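Local coordinates for protein alpha-Amylase (Thermotoga maritima, PDB 2B5D) that belongs to glycoside hydrolase family 57, joining a barrel-like beta/alpha domain to a largely helical C-terminal region, at residues Gly254-Glu260 / Arg293-Lys297; Tyr307-Ala312 / Trp357-Val361; Val316-Ala320 / Phe362-Arg366; His12-Val16 / Ser462-Phe466; Val206-Ala210 / Pro397-Trp402. All coordinates share one frame. Numbering follows the deposited sequence.

Contact 1: Gly254-Glu260 / Arg293-Lys297; sequences GDPRYRE and RITSK
Two irregular loops meet here, with a type I turn from Asp255 to Tyr258 set against residues 293-297. Inside the turn, Tyr258 N bonds to Asp255 O (3.0 Å), while Asp255 OD1 accepts from Arg257 N (2.8 Å), an Asx turn. Arg293 is extended (phi/psi -98/163) and forms a lone beta bridge with Arg259, CA to CA 4.1 Å. Its chi1 is p, with chi2 and chi3 t, so the guanidinium reaches back to the turn and Arg293 NH1 donates to Pro256 O at 3.0 Å. Ile294 turns helical (-56/-38); its N donates to Tyr258 O (2.7 Å), and Ile294 CD1 lies 4.0 Å from Tyr258 CB and 3.6 Å from Asp255 O. Thr295 N donates to Pro256 O (2.9 Å), which thus holds two donors. Thr295 itself (78/-49) centres a classic gamma turn, with a weak Ser296 N to Ile294 O bond (2.9 Å). Ser296 is extended, its N 4.0 Å from Pro256 CB; Ser296 and Lys297 touch a second subunit. The loops, one following strand 233-236 and the other preceding helix 309-338, pack on that helix through Tyr258 and Arg257, which pairs with Asp255 and bridges to Glu318.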
# COMPACT_ATOMS: atom_id res chain seq x y z
N GLY A 254 17.75 -4.29 -29.49
CA GLY A 254 16.88 -3.15 -29.74
C GLY A 254 16.58 -2.86 -31.21
O GLY A 254 15.90 -1.87 -31.52
N ASP A 255 17.05 -3.71 -32.12
CA ASP A 255 16.76 -3.58 -33.55
C ASP A 255 15.25 -3.61 -33.85
O ASP A 255 14.53 -4.51 -33.38
CB ASP A 255 17.47 -4.68 -34.33
CG ASP A 255 17.44 -4.47 -35.84
OD1 ASP A 255 16.37 -4.72 -36.44
OD2 ASP A 255 18.48 -4.07 -36.43
N PRO A 256 14.76 -2.64 -34.66
CA PRO A 256 13.34 -2.58 -34.99
C PRO A 256 12.73 -3.84 -35.61
O PRO A 256 11.51 -4.00 -35.56
CB PRO A 256 13.22 -1.36 -35.92
CG PRO A 256 14.59 -0.98 -36.29
CD PRO A 256 15.53 -1.54 -35.27
N ARG A 257 13.54 -4.75 -36.16
CA ARG A 257 13.02 -6.01 -36.80
C ARG A 257 12.77 -7.13 -35.80
O ARG A 257 12.29 -8.22 -36.16
CB ARG A 257 14.00 -6.56 -37.85
CG ARG A 257 14.19 -5.67 -39.10
CD ARG A 257 15.40 -6.15 -39.88
NE ARG A 257 16.64 -5.65 -39.29
CZ ARG A 257 17.86 -5.81 -39.81
NH1 ARG A 257 18.91 -5.32 -39.17
NH2 ARG A 257 18.01 -6.48 -40.96
N TYR A 258 13.17 -6.89 -34.56
CA TYR A 258 13.09 -7.93 -33.55
C TYR A 258 11.74 -7.91 -32.82
O TYR A 258 11.09 -6.87 -32.72
CB TYR A 258 14.26 -7.83 -32.56
CG TYR A 258 15.60 -8.36 -33.07
CD1 TYR A 258 16.76 -7.67 -32.81
CD2 TYR A 258 15.68 -9.53 -33.81
CE1 TYR A 258 17.98 -8.12 -33.26
CE2 TYR A 258 16.90 -10.01 -34.27
CZ TYR A 258 18.04 -9.31 -33.99
OH TYR A 258 19.27 -9.77 -34.43
N ARG A 259 11.34 -9.07 -32.33
CA ARG A 259 10.06 -9.25 -31.66
C ARG A 259 9.97 -8.42 -30.39
O ARG A 259 10.87 -8.46 -29.53
CB ARG A 259 9.86 -10.74 -31.42
CG ARG A 259 8.47 -11.19 -31.03
CD ARG A 259 8.62 -11.74 -29.64
NE ARG A 259 8.01 -13.03 -29.51
CZ ARG A 259 8.14 -13.80 -28.43
NH1 ARG A 259 7.53 -14.97 -28.38
NH2 ARG A 259 8.87 -13.39 -27.41
N GLU A 260 8.88 -7.66 -30.29
CA GLU A 260 8.58 -6.79 -29.15
C GLU A 260 8.10 -7.61 -27.95
O GLU A 260 7.19 -8.42 -28.07
CB GLU A 260 7.52 -5.78 -29.56
CG GLU A 260 6.96 -4.93 -28.43
CD GLU A 260 8.02 -4.04 -27.80
OE1 GLU A 260 8.30 -4.22 -26.60
OE2 GLU A 260 8.57 -3.17 -28.51
N ARG A 293 6.78 -6.46 -33.75
CA ARG A 293 8.20 -6.21 -33.70
C ARG A 293 8.43 -4.86 -33.01
O ARG A 293 7.51 -4.05 -32.91
CB ARG A 293 8.82 -6.23 -35.11
CG ARG A 293 8.16 -5.30 -36.11
CD ARG A 293 8.71 -5.53 -37.51
NE ARG A 293 8.28 -4.46 -38.41
CZ ARG A 293 8.96 -3.33 -38.64
NH1 ARG A 293 10.13 -3.10 -38.05
NH2 ARG A 293 8.45 -2.42 -39.46
N ILE A 294 9.66 -4.62 -32.56
CA ILE A 294 9.98 -3.38 -31.84
C ILE A 294 9.61 -2.13 -32.66
O ILE A 294 9.19 -1.13 -32.08
CB ILE A 294 11.46 -3.37 -31.33
CG1 ILE A 294 11.69 -4.50 -30.32
CG2 ILE A 294 11.87 -1.99 -30.74
CD1 ILE A 294 13.13 -4.86 -30.11
N THR A 295 9.83 -2.19 -33.99
CA THR A 295 9.36 -1.19 -34.97
C THR A 295 10.17 0.11 -35.05
O THR A 295 10.52 0.58 -36.15
CB THR A 295 7.87 -0.84 -34.75
OG1 THR A 295 7.10 -2.04 -34.80
CG2 THR A 295 7.35 0.13 -35.80
N SER A 296 10.43 0.73 -33.89
CA SER A 296 11.06 2.05 -33.88
C SER A 296 11.29 2.47 -32.44
O SER A 296 10.84 1.79 -31.54
CB SER A 296 10.14 3.08 -34.54
OG SER A 296 9.23 3.60 -33.58
N LYS A 297 11.93 3.61 -32.25
CA LYS A 297 12.20 4.16 -30.93
C LYS A 297 11.03 4.90 -30.33
O LYS A 297 11.20 5.64 -29.36
CB LYS A 297 13.41 5.10 -30.99
CG LYS A 297 14.70 4.38 -31.29
CD LYS A 297 15.07 3.39 -30.19
CE LYS A 297 16.52 2.89 -30.41
NZ LYS A 297 16.96 2.14 -29.19

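Contact 2: Tyr307-Ala312 / Trp357-Val361; sequences YDIDLA and WFEGV
The Phe358 side chain overlaps the outer end of Tyr307, with Phe358 CE2 3.9 Å from Tyr307 CE2 and Phe358 CD2 3.6 Å from Tyr307 OH. The ring centroids are 5.9 Å apart and the planes make 77°, an oblique pairing. Both rings take chi1 t from CA-CB bonds that point across the gap. Ile309 CD1 comes up to the edge of Phe358, 4.3 Å from its CE2. The backbones stay well apart, the nearest CA pair being Ala312 and Glu359 at 7.6 Å, so side chains do all the bridging. The contact joins the N-terminal starts of helices 309-338 and 360-373. Asp308 is the N-cap of the first, its OD2 accepting from Asp310 N at 2.9 Å, with Ala312 N 3.2 Å from Asp308 O in the first turn. On the other side a type I turn from Trp357 to Gly360 (Gly360 N to Trp357 O, 3.1 Å) introduces the second. From this turn Glu359, chi1 m and chi2 p, sends its carboxylate between the two helix starts: Glu359 OE2 lies 2.9 Å from Tyr307 OH and 4.0 Å from Ala312 CB. Phe358 makes a cation-pi contact with Arg259. One oxygen of the buried carboxylate is given a partner by the backbone N of Arg259, in a largely apolar junction that also holds the Tyr307 hydroxyl and the Arg259 side chain.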
# COMPACT_ATOMS: atom_id res chain seq x y z
N TYR A 307 5.16 -8.58 -36.32
CA TYR A 307 6.42 -9.32 -36.41
C TYR A 307 6.51 -10.14 -37.70
O TYR A 307 5.60 -10.92 -38.03
CB TYR A 307 6.56 -10.26 -35.19
CG TYR A 307 7.88 -11.01 -35.08
CD1 TYR A 307 9.11 -10.32 -34.99
CD2 TYR A 307 7.90 -12.40 -35.05
CE1 TYR A 307 10.30 -11.00 -34.89
CE2 TYR A 307 9.10 -13.09 -34.93
CZ TYR A 307 10.30 -12.38 -34.85
OH TYR A 307 11.48 -13.07 -34.73
N ASP A 308 7.62 -9.95 -38.39
CA ASP A 308 8.00 -10.76 -39.54
C ASP A 308 9.29 -11.49 -39.18
O ASP A 308 10.34 -10.88 -39.07
CB ASP A 308 8.22 -9.87 -40.76
CG ASP A 308 8.55 -10.68 -42.03
OD1 ASP A 308 8.47 -10.07 -43.13
OD2 ASP A 308 8.87 -11.90 -41.95
N ILE A 309 9.18 -12.80 -39.02
CA ILE A 309 10.30 -13.63 -38.60
C ILE A 309 11.41 -13.80 -39.62
O ILE A 309 12.45 -14.36 -39.30
CB ILE A 309 9.84 -15.05 -38.16
CG1 ILE A 309 10.95 -15.73 -37.33
CG2 ILE A 309 9.43 -15.89 -39.40
CD1 ILE A 309 10.46 -16.69 -36.28
N ASP A 310 11.19 -13.35 -40.85
CA ASP A 310 12.21 -13.50 -41.88
C ASP A 310 13.14 -12.34 -41.87
O ASP A 310 14.34 -12.52 -42.00
CB ASP A 310 11.59 -13.72 -43.27
CG ASP A 310 11.04 -15.13 -43.43
OD1 ASP A 310 11.72 -16.10 -43.02
OD2 ASP A 310 9.90 -15.27 -43.94
N LEU A 311 12.58 -11.15 -41.70
CA LEU A 311 13.39 -9.95 -41.47
C LEU A 311 14.19 -10.07 -40.16
O LEU A 311 15.34 -9.65 -40.07
CB LEU A 311 12.51 -8.70 -41.44
CG LEU A 311 11.65 -8.25 -42.63
CD1 LEU A 311 11.61 -6.72 -42.61
CD2 LEU A 311 12.11 -8.77 -44.01
N ALA A 312 13.55 -10.64 -39.15
CA ALA A 312 14.15 -10.86 -37.85
C ALA A 312 15.40 -11.72 -38.02
O ALA A 312 16.44 -11.40 -37.43
CB ALA A 312 13.15 -11.53 -36.95
N TRP A 357 15.18 -11.38 -25.30
CA TRP A 357 15.42 -11.28 -26.71
C TRP A 357 15.02 -12.60 -27.34
O TRP A 357 15.72 -13.60 -27.21
CB TRP A 357 16.91 -11.05 -26.92
CG TRP A 357 17.36 -10.76 -28.31
CD1 TRP A 357 16.64 -10.21 -29.32
CD2 TRP A 357 18.68 -10.95 -28.82
NE1 TRP A 357 17.41 -10.06 -30.45
CE2 TRP A 357 18.67 -10.51 -30.17
CE3 TRP A 357 19.87 -11.46 -28.28
CZ2 TRP A 357 19.81 -10.56 -30.97
CZ3 TRP A 357 20.99 -11.51 -29.08
CH2 TRP A 357 20.96 -11.06 -30.40
N PHE A 358 13.91 -12.59 -28.05
CA PHE A 358 13.29 -13.81 -28.58
C PHE A 358 14.22 -14.57 -29.52
O PHE A 358 14.24 -15.80 -29.53
CB PHE A 358 11.97 -13.42 -29.29
CG PHE A 358 11.30 -14.53 -30.04
CD1 PHE A 358 10.82 -15.65 -29.38
CD2 PHE A 358 11.11 -14.44 -31.41
CE1 PHE A 358 10.17 -16.67 -30.07
CE2 PHE A 358 10.47 -15.44 -32.12
CZ PHE A 358 9.99 -16.55 -31.46
N GLU A 359 15.00 -13.82 -30.29
CA GLU A 359 15.85 -14.35 -31.35
C GLU A 359 17.25 -14.68 -30.84
O GLU A 359 18.11 -15.09 -31.62
CB GLU A 359 15.95 -13.31 -32.48
CG GLU A 359 14.60 -12.92 -33.12
CD GLU A 359 13.84 -11.81 -32.39
OE1 GLU A 359 14.16 -11.51 -31.23
OE2 GLU A 359 12.92 -11.20 -32.99
N GLY A 360 17.49 -14.48 -29.54
CA GLY A 360 18.79 -14.72 -28.92
C GLY A 360 19.43 -16.07 -29.16
O GLY A 360 20.63 -16.16 -29.36
N VAL A 361 18.67 -17.16 -29.11
CA VAL A 361 19.35 -18.44 -29.28
C VAL A 361 19.75 -18.66 -30.75
O VAL A 361 20.79 -19.26 -31.03
CB VAL A 361 18.62 -19.67 -28.61
CG1 VAL A 361 18.07 -19.30 -27.21
CG2 VAL A 361 17.53 -20.18 -29.49

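Contact 3: Val316-Ala320 / Phe362-Arg366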
# COMPACT_ATOMS: atom_id res chain seq x y z
N VAL A 316 19.45 -11.18 -37.36
CA VAL A 316 20.40 -11.99 -36.58
C VAL A 316 21.65 -12.28 -37.40
O VAL A 316 22.77 -12.28 -36.87
CB VAL A 316 19.83 -13.29 -35.81
CG1 VAL A 316 18.32 -13.31 -35.70
CG2 VAL A 316 20.35 -14.64 -36.36
N GLU A 317 21.45 -12.48 -38.71
CA GLU A 317 22.55 -12.76 -39.63
C GLU A 317 23.55 -11.58 -39.67
O GLU A 317 24.75 -11.78 -39.59
CB GLU A 317 22.01 -13.09 -41.03
CG GLU A 317 22.92 -14.03 -41.80
CD GLU A 317 22.93 -15.45 -41.23
OE1 GLU A 317 21.84 -15.99 -40.96
OE2 GLU A 317 24.03 -16.02 -41.06
N GLU A 318 23.04 -10.37 -39.72
CA GLU A 318 23.86 -9.17 -39.65
C GLU A 318 24.57 -8.97 -38.32
O GLU A 318 25.74 -8.59 -38.28
CB GLU A 318 23.00 -7.94 -39.82
CG GLU A 318 22.45 -7.73 -41.20
CD GLU A 318 21.52 -6.53 -41.24
OE1 GLU A 318 20.64 -6.49 -42.14
OE2 GLU A 318 21.68 -5.64 -40.35
N HIS A 319 23.82 -9.14 -37.23
CA HIS A 319 24.34 -8.93 -35.89
C HIS A 319 25.41 -9.96 -35.57
O HIS A 319 26.45 -9.62 -35.02
CB HIS A 319 23.20 -8.96 -34.85
CG HIS A 319 22.22 -7.84 -35.01
ND1 HIS A 319 22.55 -6.65 -35.63
CD2 HIS A 319 20.93 -7.72 -34.64
CE1 HIS A 319 21.51 -5.84 -35.61
NE2 HIS A 319 20.51 -6.47 -35.03
N ALA A 320 25.16 -11.22 -35.93
CA ALA A 320 26.10 -12.29 -35.67
C ALA A 320 27.43 -12.07 -36.42
O ALA A 320 28.50 -12.46 -35.94
CB ALA A 320 25.47 -13.63 -35.99
N PHE A 362 18.92 -18.13 -31.66
CA PHE A 362 19.19 -18.08 -33.09
C PHE A 362 20.49 -17.36 -33.34
O PHE A 362 21.30 -17.83 -34.12
CB PHE A 362 18.08 -17.34 -33.89
CG PHE A 362 16.67 -17.90 -33.73
CD1 PHE A 362 15.58 -17.04 -33.55
CD2 PHE A 362 16.41 -19.28 -33.80
CE1 PHE A 362 14.26 -17.53 -33.43
CE2 PHE A 362 15.10 -19.77 -33.67
CZ PHE A 362 14.02 -18.90 -33.49
N PHE A 363 20.64 -16.19 -32.72
CA PHE A 363 21.92 -15.46 -32.70
C PHE A 363 23.10 -16.32 -32.17
O PHE A 363 24.16 -16.42 -32.80
CB PHE A 363 21.79 -14.16 -31.90
CG PHE A 363 23.11 -13.43 -31.73
CD1 PHE A 363 23.46 -12.38 -32.58
CD2 PHE A 363 24.02 -13.81 -30.71
CE1 PHE A 363 24.70 -11.72 -32.45
CE2 PHE A 363 25.23 -13.15 -30.56
CZ PHE A 363 25.59 -12.12 -31.44
N LEU A 364 22.89 -16.96 -31.01
CA LEU A 364 23.90 -17.82 -30.46
C LEU A 364 24.34 -18.91 -31.42
O LEU A 364 25.55 -19.24 -31.49
CB LEU A 364 23.45 -18.42 -29.13
CG LEU A 364 24.31 -17.88 -27.98
CD1 LEU A 364 25.73 -18.39 -28.17
CD2 LEU A 364 24.35 -16.33 -27.89
N LYS A 365 23.38 -19.44 -32.16
CA LYS A 365 23.66 -20.56 -33.05
C LYS A 365 24.44 -20.08 -34.28
O LYS A 365 25.37 -20.73 -34.73
CB LYS A 365 22.36 -21.24 -33.49
CG LYS A 365 22.59 -22.52 -34.31
CD LYS A 365 21.44 -22.70 -35.28
CE LYS A 365 21.46 -24.08 -35.89
NZ LYS A 365 20.35 -24.16 -36.87
N ARG A 366 24.06 -18.92 -34.79
CA ARG A 366 24.73 -18.39 -35.95
C ARG A 366 26.12 -17.93 -35.60
O ARG A 366 27.03 -18.09 -36.41
CB ARG A 366 23.89 -17.28 -36.62
CG ARG A 366 22.72 -17.87 -37.43
CD ARG A 366 23.17 -18.96 -38.48
NE ARG A 366 23.98 -18.34 -39.54
CZ ARG A 366 25.13 -18.81 -39.99
NH1 ARG A 366 25.78 -18.14 -40.94
NH2 ARG A 366 25.64 -19.94 -39.51
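Segments 316-320 and 362-366, of helices 309-338 and 360-373, cross at -52°, their axes 9.1 Å apart, with Val316 and Phe363 closest, CA to CA 5.4 Å. Val316 is the main bump on its helix: its CG2 drops into a hollow walled by Phe362 O (4.0 Å), Phe363 N (4.0 Å) and Arg366 CG (4.1 Å). One turn on, the small Ala320 leaves a dent that receives two neighbours, Ala320 CB lying 4.0 Å from Arg366 CB and 4.1 Å from Phe363 CE1. The Phe363 ring, at chi1 t, swings into the space beside it and reaches the backbone, its CE1 3.5 Å from Ala320 N and 3.7 Å from His319 C; Trp246 and Trp357 also meet this ring. At the outer margin Arg366 curls, chi1 to chi3 all m, to form a salt bridge with Glu317: Arg366 NH1 and NE each lie 2.8 Å from Glu317 OE2. Both charges have second partners, Arg321 for Glu317 and Glu369 for Arg366. Val316 with Ala320, and Phe362 with Arg366, are rows spaced four residues apart, and their meeting at this angle is consistent with the i±4 class of ridges-into-grooves helix packing.

Contact 4: His12-Val16 / Ser462-Phe466; sequences HLPYV and SDWAF
Extended residues 12-16 pass residues 462-466, in which Ala465 N and Phe466 N both bond to Ser462 O, at 2.8 and 3.1 Å. The nearest CA atoms, Pro14 and Asp463, are 6.5 Å apart. His12, chi1 t, presents its ring edge to Asp463, chi1 m: His12 CE1 lies 3.0 Å from Asp463 OD2. A water completes the link, 3.1 Å from His12 NE2 and donating to Asp463 OD2 at 2.7 Å. His12 directly follows strand 3-11 of the barrel-like GH57 domain, whereas Trp464 belongs to the helical C-terminal region, so these side chains tie parts of the chain some 450 residues apart. With chi1 at -37° and chi2 at 139°, the indole leans across to the proline, Trp464 CH2 reaching 3.4 Å from Pro14 CB and 4.1 Å from Val16 CG2. Val16 adopts chi1 t; Tyr15 O sits at the indole edge, 3.9 Å from Trp464 CZ2. The Tyr15 ring, also chi1 t, leads away from Trp464 and packs on Ile514, and His146 stacks on the His12 ring.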
# COMPACT_ATOMS: atom_id res chain seq x y z
N HIS A 12 19.95 -19.12 -13.85
CA HIS A 12 19.50 -19.12 -12.48
C HIS A 12 18.05 -18.65 -12.35
O HIS A 12 17.64 -17.71 -13.04
CB HIS A 12 20.37 -18.16 -11.66
CG HIS A 12 19.93 -18.04 -10.24
ND1 HIS A 12 19.46 -16.86 -9.70
CD2 HIS A 12 19.84 -18.97 -9.26
CE1 HIS A 12 19.15 -17.06 -8.43
NE2 HIS A 12 19.38 -18.32 -8.14
N LEU A 13 17.29 -19.30 -11.48
CA LEU A 13 16.06 -18.75 -10.93
C LEU A 13 16.01 -19.04 -9.45
O LEU A 13 16.53 -20.09 -9.01
CB LEU A 13 14.82 -19.31 -11.64
CG LEU A 13 14.64 -18.81 -13.10
CD1 LEU A 13 13.62 -19.61 -13.90
CD2 LEU A 13 14.29 -17.31 -13.07
N PRO A 14 15.44 -18.10 -8.66
CA PRO A 14 15.21 -18.32 -7.22
C PRO A 14 14.32 -19.57 -6.99
O PRO A 14 13.57 -20.01 -7.89
CB PRO A 14 14.52 -17.06 -6.75
CG PRO A 14 14.09 -16.28 -8.07
CD PRO A 14 14.97 -16.77 -9.14
N TYR A 15 14.48 -20.22 -5.84
CA TYR A 15 13.61 -21.35 -5.51
C TYR A 15 12.26 -20.74 -5.14
O TYR A 15 12.13 -20.02 -4.16
CB TYR A 15 14.17 -22.18 -4.34
CG TYR A 15 13.39 -23.42 -4.00
CD1 TYR A 15 12.56 -23.46 -2.88
CD2 TYR A 15 13.48 -24.58 -4.79
CE1 TYR A 15 11.85 -24.58 -2.56
CE2 TYR A 15 12.75 -25.74 -4.45
CZ TYR A 15 11.94 -25.70 -3.35
OH TYR A 15 11.21 -26.80 -2.98
N VAL A 16 11.27 -21.03 -5.97
CA VAL A 16 9.90 -20.59 -5.79
C VAL A 16 9.08 -21.85 -5.90
O VAL A 16 8.88 -22.41 -7.00
CB VAL A 16 9.48 -19.57 -6.85
CG1 VAL A 16 7.94 -19.47 -6.89
CG2 VAL A 16 10.12 -18.19 -6.55
N SER A 462 20.08 -13.84 -3.01
CA SER A 462 20.45 -12.46 -3.39
C SER A 462 19.28 -11.80 -4.15
O SER A 462 19.01 -10.60 -4.01
CB SER A 462 21.71 -12.42 -4.25
OG SER A 462 21.43 -13.11 -5.45
N ASP A 463 18.66 -12.62 -4.99
CA ASP A 463 17.33 -12.40 -5.54
C ASP A 463 16.35 -11.61 -4.67
O ASP A 463 15.68 -10.70 -5.19
CB ASP A 463 16.70 -13.76 -5.89
CG ASP A 463 17.65 -14.64 -6.66
OD1 ASP A 463 17.76 -14.45 -7.88
OD2 ASP A 463 18.30 -15.51 -6.04
N TRP A 464 16.23 -11.95 -3.38
CA TRP A 464 15.35 -11.20 -2.46
C TRP A 464 15.94 -9.90 -1.89
O TRP A 464 15.33 -9.31 -0.99
CB TRP A 464 14.87 -12.01 -1.25
CG TRP A 464 14.57 -13.46 -1.40
CD1 TRP A 464 14.89 -14.46 -0.50
CD2 TRP A 464 13.85 -14.10 -2.47
NE1 TRP A 464 14.45 -15.67 -0.97
CE2 TRP A 464 13.80 -15.48 -2.17
CE3 TRP A 464 13.25 -13.63 -3.66
CZ2 TRP A 464 13.17 -16.41 -3.01
CZ3 TRP A 464 12.63 -14.54 -4.49
CH2 TRP A 464 12.59 -15.92 -4.16
N ALA A 465 17.10 -9.46 -2.39
CA ALA A 465 17.88 -8.42 -1.69
C ALA A 465 18.25 -7.21 -2.55
O ALA A 465 18.07 -6.06 -2.14
CB ALA A 465 19.15 -9.04 -1.04
N PHE A 466 18.79 -7.49 -3.73
CA PHE A 466 19.11 -6.50 -4.75
C PHE A 466 19.00 -7.34 -6.00
O PHE A 466 20.02 -7.70 -6.62
O HOH W 1 18.46 -18.11 -5.17

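Contact 5: Val206-Ala210 / Pro397-Trp402; sequences VDSHA and PADSSW
The chain leaves strand 203-206 through an extended Asp207 (phi/psi -65/153) and turns into helical angles from Ser208 to Ala210, with Ala210 N bonded to Asp207 O at 2.9 Å. Residues 397-401 are extended, and the 397-402 segment runs in the opposite sense, pairing by CA distance Ala210 with Ala398 (4.5 Å) and Asp207 with Trp402 (5.1 Å). One backbone hydrogen bond joins them, Ala398 N to Ala210 O at 2.9 Å, and the same carbonyl receives a CA-H...O contact, Pro397 CA to Ala210 O 3.4 Å. Asp207, chi1 t, caps the turn by accepting from His209 N at its OD2 (3.1 Å); its carboxylate, salt-bridged to Arg237, has OD1 3.6 Å from Trp402 CD1. Ser400, chi1 p, points its hydroxyl at the small Ala210, OG to CB 3.2 Å, and makes a weak bond to Ala398 O (3.3 Å). Ala210 CB also packs on Pro397 CB at 4.1 Å. His209, chi1 t, directs its ring edge at the passing 397-402 loop, ND1 4.0 Å from Ser400 CB; this buried nitrogen has no polar partner in the model. Gln244 of a second subunit packs on His209 and Ser400. The arrangement lays the loop between helices 382-388 and 418-436 over the C-terminal exit of strand 203-206, which pairs with strand 233-236 and leads into helix 209-212.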
# COMPACT_ATOMS: atom_id res chain seq x y z
N VAL A 206 35.46 -13.99 -12.15
CA VAL A 206 35.38 -12.73 -11.44
C VAL A 206 35.08 -11.59 -12.47
O VAL A 206 35.20 -11.77 -13.69
CB VAL A 206 36.70 -12.44 -10.66
CG1 VAL A 206 37.02 -13.55 -9.57
CG2 VAL A 206 37.84 -12.33 -11.61
N ASP A 207 34.67 -10.45 -11.93
CA ASP A 207 34.63 -9.18 -12.57
C ASP A 207 36.05 -8.71 -12.88
O ASP A 207 37.03 -9.05 -12.16
CB ASP A 207 34.04 -8.15 -11.60
CG ASP A 207 33.75 -6.80 -12.27
OD1 ASP A 207 32.95 -6.78 -13.22
OD2 ASP A 207 34.29 -5.73 -11.83
N SER A 208 36.13 -7.87 -13.93
CA SER A 208 37.33 -7.24 -14.42
C SER A 208 38.07 -6.50 -13.36
O SER A 208 39.29 -6.47 -13.37
CB SER A 208 36.92 -6.21 -15.53
OG SER A 208 36.34 -6.93 -16.58
N HIS A 209 37.33 -5.88 -12.45
CA HIS A 209 37.96 -5.13 -11.36
C HIS A 209 38.84 -6.05 -10.40
O HIS A 209 39.75 -5.56 -9.66
CB HIS A 209 36.84 -4.47 -10.56
CG HIS A 209 37.32 -3.57 -9.48
ND1 HIS A 209 37.35 -3.95 -8.15
CD2 HIS A 209 37.76 -2.29 -9.53
CE1 HIS A 209 37.81 -2.94 -7.42
NE2 HIS A 209 38.06 -1.92 -8.23
N ALA A 210 38.53 -7.34 -10.40
CA ALA A 210 39.31 -8.30 -9.61
C ALA A 210 40.76 -8.37 -10.08
O ALA A 210 41.66 -8.66 -9.27
CB ALA A 210 38.65 -9.72 -9.64
N PRO A 397 43.32 -12.20 -6.82
CA PRO A 397 42.22 -11.29 -7.19
C PRO A 397 41.79 -10.34 -6.07
O PRO A 397 41.84 -10.71 -4.89
CB PRO A 397 41.08 -12.23 -7.55
CG PRO A 397 41.71 -13.52 -7.84
CD PRO A 397 42.93 -13.61 -7.00
N ALA A 398 41.36 -9.14 -6.44
CA ALA A 398 40.95 -8.15 -5.47
C ALA A 398 39.47 -8.40 -5.15
O ALA A 398 38.78 -9.04 -5.92
CB ALA A 398 41.18 -6.77 -6.02
N ASP A 399 39.00 -7.98 -3.98
CA ASP A 399 37.57 -8.02 -3.64
C ASP A 399 36.79 -7.35 -4.75
O ASP A 399 37.15 -6.24 -5.18
CB ASP A 399 37.31 -7.18 -2.39
CG ASP A 399 37.64 -7.92 -1.11
OD1 ASP A 399 38.35 -8.95 -1.16
OD2 ASP A 399 37.14 -7.47 -0.03
N SER A 400 35.71 -7.99 -5.18
CA SER A 400 35.01 -7.45 -6.30
C SER A 400 33.69 -8.15 -6.55
O SER A 400 33.41 -9.21 -5.96
CB SER A 400 35.94 -7.59 -7.51
OG SER A 400 36.07 -8.97 -7.84
N SER A 401 32.85 -7.51 -7.39
CA SER A 401 31.71 -8.17 -8.03
C SER A 401 31.28 -7.52 -9.37
O SER A 401 31.65 -6.41 -9.65
CB SER A 401 30.50 -8.28 -7.10
OG SER A 401 29.94 -7.05 -6.81
N TRP A 402 30.51 -8.25 -10.16
CA TRP A 402 29.92 -7.73 -11.36
C TRP A 402 28.64 -6.98 -10.93
O TRP A 402 27.55 -7.53 -10.98
CB TRP A 402 29.62 -8.89 -12.31
CG TRP A 402 29.33 -8.46 -13.72
CD1 TRP A 402 29.48 -7.18 -14.26
CD2 TRP A 402 28.85 -9.29 -14.78
NE1 TRP A 402 29.12 -7.19 -15.60
CE2 TRP A 402 28.72 -8.46 -15.94
CE3 TRP A 402 28.51 -10.64 -14.87
CZ2 TRP A 402 28.27 -8.96 -17.17
CZ3 TRP A 402 28.05 -11.12 -16.09
CH2 TRP A 402 27.94 -10.28 -17.23

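Overall arrangement
Contacts 1, 2 and 3 form one continuous patch, with centres 9 to 16 Å apart; contacts 2 and 3 lie on helices 309-338 and 360-373, and the loops of contact 1 pack against them. Along the chain contact 1 closes before contacts 2 and 3 open, and these two interleave. Contact 4 lies nearer the chain's centre, and its own centre is about 21 Å from that of contact 5. Contact 4 encloses all the others in sequence, while contact 5 encloses 1 to 3. Contacts 1 to 3 pack loops and helices together on one side of the chain, contact 4 joins the loop after strand 3-11 to the C-terminal helical region, and contact 5 lays a later loop over the end of strand 203-206; contacts 1 and 5 also reach a second subunit.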